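Local coordinates for protein ribonuclease-like 3 (Danio rerio, PDB 2VQ9) that cleaves RNA as a secreted ribonuclease of the pancreatic family, promotes angiogenesis and kills bacteria independently of its RNase activity, at residues 63-72 with 105-116; 77-85 with 130-139. All blocks are in the same frame, centred on the assembly; numbering follows the deposited sequence. Where two conformers were deposited one is given.

Interaction 1 (63-72 with 105-116)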
# COMPACT_ATOMS: atom_id res chain seq x y z
N ASN A 63 -18.69 4.65 -0.32
CA ASN A 63 -18.04 5.78 -0.89
C ASN A 63 -17.12 6.55 0.07
O ASN A 63 -16.67 7.66 -0.23
CB ASN A 63 -19.17 6.74 -1.30
CG ASN A 63 -18.75 7.62 -2.35
OD1 ASN A 63 -17.70 7.37 -2.95
ND2 ASN A 63 -19.53 8.70 -2.59
N ASP A 64 -16.82 5.95 1.22
CA ASP A 64 -16.20 6.67 2.32
C ASP A 64 -14.70 6.82 2.13
O ASP A 64 -14.06 5.91 1.62
CB ASP A 64 -16.49 5.95 3.64
CG ASP A 64 -17.94 5.58 3.77
OD1 ASP A 64 -18.69 6.45 4.20
OD2 ASP A 64 -18.33 4.46 3.38
N CYS A 65 -14.16 7.99 2.48
CA CYS A 65 -12.70 8.24 2.40
C CYS A 65 -11.96 7.31 3.35
O CYS A 65 -12.30 7.25 4.54
CB CYS A 65 -12.42 9.70 2.80
SG CYS A 65 -13.21 10.98 1.82
N LYS A 66 -10.97 6.57 2.84
CA LYS A 66 -10.04 5.80 3.68
C LYS A 66 -9.20 6.81 4.45
O LYS A 66 -8.79 7.86 3.89
CB LYS A 66 -9.18 4.88 2.81
CG LYS A 66 -8.39 3.87 3.65
CD LYS A 66 -7.75 2.79 2.79
CE LYS A 66 -7.17 1.71 3.69
NZ LYS A 66 -6.06 1.07 3.00
N GLU A 67 -8.98 6.54 5.74
CA GLU A 67 -8.34 7.52 6.63
C GLU A 67 -6.84 7.57 6.41
O GLU A 67 -6.24 8.65 6.39
CB GLU A 67 -8.65 7.20 8.11
CG GLU A 67 -10.15 7.33 8.45
CD GLU A 67 -10.52 6.72 9.82
OE1 GLU A 67 -9.70 6.65 10.76
OE2 GLU A 67 -11.68 6.29 9.97
N VAL A 68 -6.23 6.40 6.30
CA VAL A 68 -4.79 6.31 6.09
C VAL A 68 -4.52 5.26 5.04
O VAL A 68 -5.06 4.13 5.10
CB VAL A 68 -4.02 5.92 7.41
CG1 VAL A 68 -2.48 5.96 7.17
CG2 VAL A 68 -4.41 6.89 8.59
N ASN A 69 -3.66 5.62 4.08
CA ASN A 69 -3.35 4.68 3.01
C ASN A 69 -1.95 4.85 2.51
O ASN A 69 -1.53 5.95 2.20
CB ASN A 69 -4.33 4.80 1.83
CG ASN A 69 -4.18 3.62 0.86
OD1 ASN A 69 -4.42 2.48 1.26
ND2 ASN A 69 -3.73 3.87 -0.41
N THR A 70 -1.22 3.76 2.41
CA THR A 70 0.19 3.85 2.04
C THR A 70 0.40 3.32 0.63
O THR A 70 -0.05 2.21 0.31
CB THR A 70 1.04 3.01 3.03
OG1 THR A 70 0.84 3.52 4.36
CG2 THR A 70 2.55 3.09 2.68
N PHE A 71 1.08 4.12 -0.20
CA PHE A 71 1.51 3.68 -1.52
C PHE A 71 2.99 3.37 -1.56
O PHE A 71 3.82 4.18 -1.13
CB PHE A 71 1.23 4.72 -2.60
CG PHE A 71 -0.22 4.96 -2.84
CD1 PHE A 71 -0.97 4.06 -3.58
CD2 PHE A 71 -0.85 6.11 -2.31
CE1 PHE A 71 -2.34 4.27 -3.81
CE2 PHE A 71 -2.23 6.35 -2.54
CZ PHE A 71 -2.98 5.39 -3.29
N ILE A 72 3.32 2.19 -2.08
CA ILE A 72 4.72 1.87 -2.30
C ILE A 72 5.10 2.46 -3.66
O ILE A 72 4.41 2.21 -4.66
CB ILE A 72 4.92 0.38 -2.34
CG1 ILE A 72 4.41 -0.24 -1.03
CG2 ILE A 72 6.41 0.08 -2.59
CD1 ILE A 72 4.12 -1.75 -1.16
N VAL A 105 8.05 4.70 0.45
CA VAL A 105 6.60 4.72 0.59
C VAL A 105 6.08 6.14 0.85
O VAL A 105 6.77 6.95 1.47
CB VAL A 105 6.09 3.73 1.68
CG1 VAL A 105 6.58 2.31 1.37
CG2 VAL A 105 6.50 4.20 3.11
N ILE A 106 4.87 6.41 0.38
CA ILE A 106 4.18 7.66 0.70
C ILE A 106 2.90 7.32 1.45
O ILE A 106 2.06 6.56 0.98
CB ILE A 106 3.91 8.53 -0.58
CG1 ILE A 106 5.26 8.99 -1.18
CG2 ILE A 106 2.88 9.68 -0.26
CD1 ILE A 106 5.58 10.41 -1.06
N THR A 107 2.79 7.85 2.66
CA THR A 107 1.62 7.61 3.50
C THR A 107 0.68 8.82 3.34
O THR A 107 1.07 9.96 3.57
CB THR A 107 2.04 7.40 4.96
OG1 THR A 107 2.85 6.20 5.02
CG2 THR A 107 0.83 7.24 5.87
N CYS A 108 -0.54 8.53 2.90
CA CYS A 108 -1.60 9.53 2.68
C CYS A 108 -2.58 9.48 3.85
O CYS A 108 -3.23 8.48 4.09
CB CYS A 108 -2.35 9.20 1.38
SG CYS A 108 -1.33 9.23 -0.11
N THR A 109 -2.67 10.59 4.57
CA THR A 109 -3.49 10.66 5.78
C THR A 109 -4.56 11.70 5.55
O THR A 109 -4.25 12.84 5.17
CB THR A 109 -2.63 11.04 6.98
OG1 THR A 109 -1.63 10.02 7.16
CG2 THR A 109 -3.51 11.11 8.24
N LEU A 110 -5.82 11.33 5.80
CA LEU A 110 -6.95 12.18 5.48
C LEU A 110 -7.00 13.48 6.34
O LEU A 110 -6.97 13.44 7.57
CB LEU A 110 -8.26 11.35 5.65
CG LEU A 110 -9.60 11.97 5.26
CD1 LEU A 110 -9.71 12.09 3.74
CD2 LEU A 110 -10.72 11.07 5.81
N ARG A 111 -7.07 14.61 5.64
CA ARG A 111 -7.04 15.96 6.22
C ARG A 111 -8.46 16.51 6.28
O ARG A 111 -8.82 17.29 7.18
CB ARG A 111 -6.27 16.82 5.20
CG ARG A 111 -5.18 17.65 5.67
CD ARG A 111 -4.74 18.48 4.47
NE ARG A 111 -4.55 19.88 4.82
CZ ARG A 111 -5.15 20.90 4.21
NH1 ARG A 111 -5.99 20.68 3.20
NH2 ARG A 111 -4.91 22.15 4.60
N SER A 112 -9.27 16.15 5.29
CA SER A 112 -10.69 16.55 5.27
C SER A 112 -11.49 15.73 4.26
O SER A 112 -10.91 15.06 3.42
CB SER A 112 -10.84 18.04 4.96
OG SER A 112 -10.64 18.32 3.58
N GLY A 113 -12.82 15.80 4.37
CA GLY A 113 -13.72 15.06 3.49
C GLY A 113 -14.18 13.77 4.10
O GLY A 113 -13.45 13.14 4.86
N GLU A 114 -15.41 13.37 3.77
CA GLU A 114 -15.99 12.15 4.29
C GLU A 114 -16.26 11.15 3.18
O GLU A 114 -16.20 9.95 3.40
CB GLU A 114 -17.30 12.42 5.01
CG GLU A 114 -17.13 13.26 6.26
CD GLU A 114 -18.01 12.79 7.36
OE1 GLU A 114 -19.26 12.74 7.16
OE2 GLU A 114 -17.43 12.43 8.41
N ARG A 115 -16.58 11.66 1.99
CA ARG A 115 -16.85 10.77 0.86
C ARG A 115 -16.17 11.27 -0.41
O ARG A 115 -15.96 12.49 -0.57
CB ARG A 115 -18.37 10.61 0.64
CG ARG A 115 -19.10 9.79 1.72
CD ARG A 115 -20.64 9.81 1.55
NE ARG A 115 -21.29 9.16 2.69
CZ ARG A 115 -21.84 9.83 3.70
NH1 ARG A 115 -21.88 11.16 3.68
NH2 ARG A 115 -22.39 9.17 4.72
N HIS A 116 -15.83 10.36 -1.33
CA HIS A 116 -15.34 10.81 -2.64
C HIS A 116 -16.46 11.63 -3.28
O HIS A 116 -17.63 11.33 -3.08
CB HIS A 116 -14.96 9.61 -3.52
CG HIS A 116 -13.79 8.84 -3.00
ND1 HIS A 116 -12.50 9.30 -3.09
CD2 HIS A 116 -13.72 7.65 -2.36
CE1 HIS A 116 -11.68 8.42 -2.54
NE2 HIS A 116 -12.40 7.42 -2.08
O HOH W 1 -18.13 8.70 5.17
O HOH W 2 2.53 4.04 6.26
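Asn69 and Cys108 form a hydrogen-bonded antiparallel pair: Asn69 N donates to Cys108 O, and Cys108 N to Asn69 O at 2.9 Å. Phe71 and Ile106 repeat the pattern. Leu110 N to Glu67 O, 2.8 Å, closes this ladder. A second set of bonds follows beyond a register shift of two. There Cys65 N bonds Glu114 O at 3.0 Å, and His116 N bonds Asn63 O. Two waters add bridges. One links Asp64 OD1 to Glu114 O; the other joins the hydroxyls of Thr70 and Thr107. Asp64 OD1 is 4.0 Å from Arg115 NE, but the pair is an attraction of charges, not a salt bridge.

With Cys108 SG swung away from its own carbonyl carbon (chi1 -62°), the sulfur reaches the edge of the Phe71 ring, 3.8 Å from CD2. Asn69 ND2 lies over a face of that ring, offset toward its rim. Both Leu110 methyls touch Cys65 CB. On the Thr70 face, Thr70 CG2 packs on Val105 CB at 3.7 Å.

Residues 66-70 bind substrate. Lys66 NZ bonds Asn69 OD1, while Asn69 ND2 reaches Gln36 O. Disulfides tie Cys65 to Cys119 and Cys108 to Cys47. Helix 47-53 packs on Phe71 through Val50 and Met51, and Tyr142 of strand 138-146 touches Thr70, Ile72 and Val105.

Interaction 2 (77-85 with 130-139). Unlike the reference sequence in segment 130-139: Gly136 (reference Ser).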
# COMPACT_ATOMS: atom_id res chain seq x y z
N ASN A 77 5.30 -5.89 -10.35
CA ASN A 77 6.20 -7.02 -10.45
C ASN A 77 7.38 -6.92 -9.49
O ASN A 77 7.83 -7.93 -8.94
CB ASN A 77 6.69 -7.19 -11.90
CG ASN A 77 5.62 -7.76 -12.80
OD1 ASN A 77 4.50 -8.03 -12.36
ND2 ASN A 77 5.97 -7.96 -14.07
N HIS A 78 7.85 -5.69 -9.26
CA HIS A 78 8.93 -5.44 -8.28
C HIS A 78 8.42 -5.74 -6.86
O HIS A 78 9.06 -6.49 -6.11
CB HIS A 78 9.40 -4.00 -8.41
CG HIS A 78 10.57 -3.64 -7.54
ND1 HIS A 78 11.01 -2.34 -7.41
CD2 HIS A 78 11.36 -4.39 -6.73
CE1 HIS A 78 12.04 -2.30 -6.58
NE2 HIS A 78 12.28 -3.53 -6.16
N VAL A 79 7.27 -5.17 -6.49
CA VAL A 79 6.72 -5.45 -5.15
C VAL A 79 6.46 -6.96 -4.94
O VAL A 79 6.70 -7.50 -3.84
CB VAL A 79 5.47 -4.60 -4.85
CG1 VAL A 79 4.83 -5.03 -3.50
CG2 VAL A 79 5.85 -3.12 -4.83
N ARG A 80 5.96 -7.65 -5.96
CA ARG A 80 5.75 -9.10 -5.89
C ARG A 80 6.94 -9.91 -5.40
O ARG A 80 6.76 -10.96 -4.76
CB ARG A 80 5.35 -9.66 -7.24
CG ARG A 80 3.89 -9.70 -7.47
CD ARG A 80 3.57 -10.85 -8.38
NE ARG A 80 3.85 -10.52 -9.77
CZ ARG A 80 4.24 -11.40 -10.68
NH1 ARG A 80 4.42 -12.68 -10.35
NH2 ARG A 80 4.47 -10.99 -11.92
N THR A 81 8.14 -9.45 -5.72
CA THR A 81 9.36 -10.20 -5.38
C THR A 81 9.57 -10.34 -3.88
O THR A 81 10.39 -11.14 -3.45
CB THR A 81 10.63 -9.59 -5.99
OG1 THR A 81 10.89 -8.31 -5.39
CG2 THR A 81 10.50 -9.44 -7.51
N VAL A 82 8.87 -9.54 -3.08
CA VAL A 82 8.94 -9.67 -1.64
C VAL A 82 8.39 -11.04 -1.22
O VAL A 82 8.84 -11.60 -0.22
CB VAL A 82 8.25 -8.50 -0.90
CG1 VAL A 82 8.40 -8.64 0.60
CG2 VAL A 82 8.88 -7.18 -1.35
N CYS A 83 7.48 -11.59 -2.03
CA CYS A 83 6.87 -12.90 -1.77
C CYS A 83 7.59 -14.09 -2.41
O CYS A 83 7.23 -15.25 -2.14
CB CYS A 83 5.42 -12.92 -2.25
SG CYS A 83 4.33 -11.78 -1.40
N THR A 84 8.57 -13.83 -3.26
CA THR A 84 9.24 -14.92 -3.97
C THR A 84 10.76 -14.92 -3.82
O THR A 84 11.49 -15.18 -4.77
CB THR A 84 8.84 -14.94 -5.47
OG1 THR A 84 9.18 -13.70 -6.08
CG2 THR A 84 7.34 -15.21 -5.61
N GLY A 85 11.25 -14.63 -2.61
CA GLY A 85 12.69 -14.66 -2.34
C GLY A 85 13.28 -13.35 -1.87
O GLY A 85 14.37 -13.31 -1.29
N ILE A 130 9.37 -2.98 3.67
CA ILE A 130 7.93 -3.15 3.67
C ILE A 130 7.59 -4.56 4.14
O ILE A 130 8.33 -5.51 3.84
CB ILE A 130 7.33 -2.84 2.28
CG1 ILE A 130 7.90 -3.74 1.18
CG2 ILE A 130 7.56 -1.36 1.92
CD1 ILE A 130 7.12 -3.62 -0.21
N VAL A 131 6.48 -4.67 4.86
CA VAL A 131 5.97 -5.93 5.35
C VAL A 131 4.65 -6.18 4.65
O VAL A 131 3.69 -5.40 4.77
CB VAL A 131 5.79 -5.92 6.90
CG1 VAL A 131 5.31 -7.28 7.38
CG2 VAL A 131 7.12 -5.51 7.58
N VAL A 132 4.61 -7.27 3.90
CA VAL A 132 3.44 -7.65 3.11
C VAL A 132 3.00 -9.06 3.53
O VAL A 132 3.84 -9.89 3.87
CB VAL A 132 3.77 -7.53 1.57
CG1 VAL A 132 4.24 -6.10 1.20
CG2 VAL A 132 4.79 -8.55 1.15
N ALA A 133 1.69 -9.30 3.54
CA ALA A 133 1.14 -10.65 3.59
C ALA A 133 1.15 -11.23 2.19
O ALA A 133 0.70 -10.60 1.22
CB ALA A 133 -0.27 -10.67 4.18
N CYS A 134 1.67 -12.45 2.10
CA CYS A 134 1.81 -13.15 0.84
C CYS A 134 0.90 -14.36 0.88
O CYS A 134 0.91 -15.11 1.86
CB CYS A 134 3.25 -13.65 0.65
SG CYS A 134 4.49 -12.35 0.54
N GLU A 135 0.10 -14.51 -0.16
CA GLU A 135 -0.71 -15.71 -0.32
C GLU A 135 -0.04 -16.46 -1.44
O GLU A 135 -0.22 -16.14 -2.62
CB GLU A 135 -2.16 -15.32 -0.62
CG GLU A 135 -2.74 -14.57 0.57
CD GLU A 135 -4.25 -14.43 0.57
OE1 GLU A 135 -4.91 -15.07 -0.29
OE2 GLU A 135 -4.76 -13.69 1.44
N GLY A 136 0.81 -17.40 -1.04
CA GLY A 136 1.75 -18.01 -1.97
C GLY A 136 2.69 -16.95 -2.50
O GLY A 136 3.33 -16.24 -1.73
N GLU A 137 2.75 -16.84 -3.83
CA GLU A 137 3.66 -15.93 -4.51
C GLU A 137 3.08 -14.52 -4.69
O GLU A 137 3.73 -13.65 -5.29
CB GLU A 137 4.05 -16.51 -5.87
CG GLU A 137 2.87 -16.89 -6.77
CD GLU A 137 3.25 -17.11 -8.23
OE1 GLU A 137 4.24 -16.49 -8.70
OE2 GLU A 137 2.56 -17.90 -8.93
N TRP A 138 1.88 -14.29 -4.18
CA TRP A 138 1.15 -13.05 -4.49
C TRP A 138 0.95 -12.20 -3.25
O TRP A 138 0.41 -12.68 -2.25
CB TRP A 138 -0.21 -13.40 -5.12
CG TRP A 138 -0.09 -14.27 -6.35
CD1 TRP A 138 -0.30 -15.63 -6.43
CD2 TRP A 138 0.26 -13.84 -7.67
NE1 TRP A 138 -0.10 -16.07 -7.73
CE2 TRP A 138 0.25 -14.99 -8.51
CE3 TRP A 138 0.57 -12.61 -8.23
CZ2 TRP A 138 0.54 -14.93 -9.87
CZ3 TRP A 138 0.86 -12.54 -9.59
CH2 TRP A 138 0.85 -13.70 -10.39
N PRO A 139 1.37 -10.91 -3.30
CA PRO A 139 1.09 -9.98 -2.21
C PRO A 139 -0.42 -9.75 -2.08
O PRO A 139 -1.10 -9.55 -3.08
CB PRO A 139 1.78 -8.67 -2.64
CG PRO A 139 2.47 -8.94 -3.88
CD PRO A 139 2.08 -10.27 -4.43
O HOH W 3 4.90 -13.48 -7.76
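The covalent link is the disulfide between Cys83 and Cys134, with SG to SG at 2.0 Å and a chi3 of -87°, close to the relaxed right angle. It fastens the residues following helix 76-80 to the end of strand 120-135. Cys83 SG also lies 3.6 Å from Pro139 N, on the returning strand.

The apolar contacts continue from the disulfide along the strand. Val82 CG2 and Val79 CG1 both touch Ile130 CD1. In the conformer given for Val132, its CG2 meets Val82 CG1. At the other end, Thr84 CG2 packs on Glu137 CB at 3.5 Å. Phe33 of helix 27-37 touches both Val79 and Pro139.

Arg80 lies along the start of strand 138-146. Its CG rests on Pro139 CD, and its CD comes 3.4 Å from Trp138 CZ3. The chain bends at chi3, -79°, and runs alongside the indole. The guanidinium and ring planes are 20° apart, with Trp138 CZ3 over a guanidinium face. The turn before it is type II', from Glu135 to Trp138, with Gly136 at positive phi.

The polar link is a water. It accepts from Arg80 NH1 at 2.8 Å and donates to Glu137 O and OE1. Within 77-85, Arg80 NH2 donates to Asn77 OD1, which lies in the guanidinium plane and helps fix its turn.

No direct hydrogen bond crosses between the segments. The join therefore rests on the disulfide, apolar packing, the guanidinium laid along the indole, and a water bridge. Glu137 OE1, 4.2 Å from Arg80 NH1, probably adds a weak attraction beyond salt-bridge range.

Interactions 1 and 2 lie on opposite sides of the chain's centre, with their own centres about 23 Å apart. They still meet through side chains. Ile72 CD1 is 3.7 Å from Ile130 CD1, Val105 CG1 is 3.8 Å from Ile130 CG2, and Ile72 CG2 is 3.9 Å from Val79 CG2. Strands 103-112 and 120-135 are neighbours in one antiparallel sheet, so both contacts draw on the same sheet. Interaction 1 holds the substrate-binding residues 66-70, and its Thr70 O bonds the proton acceptor His37. Interaction 2 stands further back: the side chain of Val132 is about 7 Å from that of the proton donor His141.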